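PDB 5OHU: soluble lytic murein transglycosylase from Pseudomonas aeruginosa, which probably cleaves the glycan strands of cell-wall peptidoglycan as a lytic transglycosylase, taking part in both exolytic and endolytic turnover of the murein. Local coordinates for residues Q542-P547 against I551-A556. Residues are numbered along the deposited sequence; the frame is centred on the assembly and turned at random.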
loop_
_atom_site.group_PDB
_atom_site.type_symbol
_atom_site.label_atom_id
_atom_site.label_comp_id
_atom_site.label_asym_id
_atom_site.label_seq_id
_atom_site.Cartn_x
_atom_site.Cartn_y
_atom_site.Cartn_z
ATOM N N GLN A 542 7.954 26.199 2.932
ATOM C CA GLN A 542 8.534 25.860 1.634
ATOM C C GLN A 542 9.999 25.443 1.757
ATOM O O GLN A 542 10.456 24.547 1.038
ATOM C CB GLN A 542 8.382 27.040 0.669
ATOM C CG GLN A 542 9.208 26.939 -0.624
ATOM C CD GLN A 542 8.750 25.839 -1.580
ATOM O OE1 GLN A 542 7.846 25.051 -1.274
ATOM N NE2 GLN A 542 9.377 25.786 -2.753
ATOM N N GLN A 543 10.747 26.065 2.673
ATOM C CA GLN A 543 12.157 25.726 2.841
ATOM C C GLN A 543 12.386 24.275 3.250
ATOM O O GLN A 543 13.529 23.811 3.182
ATOM C CB GLN A 543 12.805 26.645 3.877
ATOM C CG GLN A 543 13.464 27.873 3.291
ATOM C CD GLN A 543 14.215 28.669 4.331
ATOM O OE1 GLN A 543 14.185 28.341 5.521
ATOM N NE2 GLN A 543 14.901 29.722 3.890
ATOM N N LEU A 544 11.338 23.549 3.654
ATOM C CA LEU A 544 11.473 22.155 4.070
ATOM C C LEU A 544 11.931 21.214 2.958
ATOM O O LEU A 544 12.257 20.058 3.255
ATOM C CB LEU A 544 10.147 21.650 4.629
ATOM C CG LEU A 544 9.773 22.183 6.008
ATOM C CD1 LEU A 544 8.385 21.683 6.386
ATOM C CD2 LEU A 544 10.814 21.723 7.016
ATOM N N ILE A 545 11.951 21.645 1.689
ATOM C CA ILE A 545 12.545 20.782 0.666
ATOM C C ILE A 545 14.016 21.090 0.442
ATOM O O ILE A 545 14.662 20.418 -0.374
ATOM C CB ILE A 545 11.835 20.853 -0.701
ATOM C CG1 ILE A 545 11.916 22.256 -1.296
ATOM C CG2 ILE A 545 10.394 20.371 -0.617
ATOM C CD1 ILE A 545 11.653 22.258 -2.785
ATOM N N VAL A 546 14.564 22.094 1.118
ATOM C CA VAL A 546 16.012 22.277 1.136
ATOM C C VAL A 546 16.595 21.201 2.045
ATOM O O VAL A 546 16.282 21.179 3.244
ATOM C CB VAL A 546 16.399 23.680 1.614
ATOM C CG1 VAL A 546 17.922 23.781 1.761
ATOM C CG2 VAL A 546 15.868 24.723 0.640
ATOM N N PRO A 547 17.433 20.297 1.522
ATOM C CA PRO A 547 17.890 19.153 2.338
ATOM C C PRO A 547 18.426 19.533 3.709
ATOM O O PRO A 547 18.012 18.944 4.713
ATOM C CB PRO A 547 18.972 18.515 1.454
ATOM C CG PRO A 547 18.566 18.885 0.037
ATOM C CD PRO A 547 17.952 20.256 0.140
ATOM N N ILE A 551 16.989 18.222 7.281
ATOM C CA ILE A 551 17.770 17.370 8.172
ATOM C C ILE A 551 17.935 18.020 9.539
ATOM O O ILE A 551 17.876 17.344 10.573
ATOM C CB ILE A 551 19.128 17.058 7.529
ATOM C CG1 ILE A 551 18.911 16.232 6.263
ATOM C CG2 ILE A 551 20.045 16.340 8.536
ATOM C CD1 ILE A 551 20.196 16.043 5.445
ATOM N N ARG A 552 18.139 19.337 9.574
ATOM C CA ARG A 552 18.340 20.010 10.853
ATOM C C ARG A 552 17.088 19.931 11.716
ATOM O O ARG A 552 17.164 19.616 12.910
ATOM C CB ARG A 552 18.742 21.463 10.626
ATOM C CG ARG A 552 20.175 21.630 10.167
ATOM C CD ARG A 552 20.423 23.036 9.686
ATOM N NE ARG A 552 20.473 23.977 10.790
ATOM C CZ ARG A 552 20.451 25.295 10.639
ATOM N NH1 ARG A 552 20.366 25.821 9.420
ATOM N NH2 ARG A 552 20.508 26.085 11.706
ATOM N N LEU A 553 15.925 20.231 11.130
ATOM C CA LEU A 553 14.670 20.102 11.866
ATOM C C LEU A 553 14.302 18.649 12.100
ATOM O O LEU A 553 13.797 18.309 13.174
ATOM C CB LEU A 553 13.542 20.822 11.133
ATOM C CG LEU A 553 13.849 22.317 11.012
ATOM C CD1 LEU A 553 12.878 23.069 10.077
ATOM C CD2 LEU A 553 13.810 22.917 12.408
ATOM N N GLY A 554 14.542 17.777 11.122
ATOM C CA GLY A 554 14.202 16.376 11.315
ATOM C C GLY A 554 15.041 15.715 12.399
ATOM O O GLY A 554 14.531 14.918 13.192
ATOM N N ALA A 555 16.341 16.023 12.440
ATOM C CA ALA A 555 17.201 15.469 13.484
ATOM C C ALA A 555 16.766 15.948 14.856
ATOM O O ALA A 555 16.746 15.164 15.813
ATOM C CB ALA A 555 18.664 15.856 13.240
ATOM N N ALA A 556 16.437 17.237 14.973
ATOM C CA ALA A 556 15.977 17.773 16.247
ATOM C C ALA A 556 14.689 17.089 16.698
ATOM O O ALA A 556 14.598 16.597 17.826
ATOM C CB ALA A 556 15.783 19.287 16.135
#
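Pro547 and Ile551 are joined by an i to i+4 hydrogen bond in the first turn of helix 547-564: Ile551 N donates to Pro547 O over 2.9 Å, and the N-H points at the oxygen at 164°. Proline suits this first turn, where its missing N-H costs no helical bond and its ring fixes phi near the helical value. The Ile551 side chain climbs back along the same carbonyl. Its CB lies 3.6 Å from Pro547 O; CG1, placed beside the backbone N by a chi1 of -65°, comes to 3.3 Å from Pro547 O; and CD1, at the end of an extended chi2, is still 3.7 Å from Pro547 O. The buried Ile551 side chain also touches Thr481 and Leu482 of helix 479-488, a place that suits a branched aliphatic chain.

A second, lighter touch joins the 3-10 turn before the helix to the helix itself. Leu544 CD2 meets Leu553 CD1 at 3.9 Å, the two side chains crossing at about a right angle, methyl to methyl. Both leucines are buried, and their long, flexible, wholly apolar side chains let the two ends meet and also touch helix 524-534, Leu544 at Ala527 and Leu553 at Ser531. The Leu544 carbonyl accepts a hydrogen bond from Asn550 ND2, which ties the turn to the helix a second time. The whole is a 3-10 turn that leads through an N-cap valine, Val546, into an α-helix with proline in its first turn, within the lysozyme-like transglycosylase SLT domain.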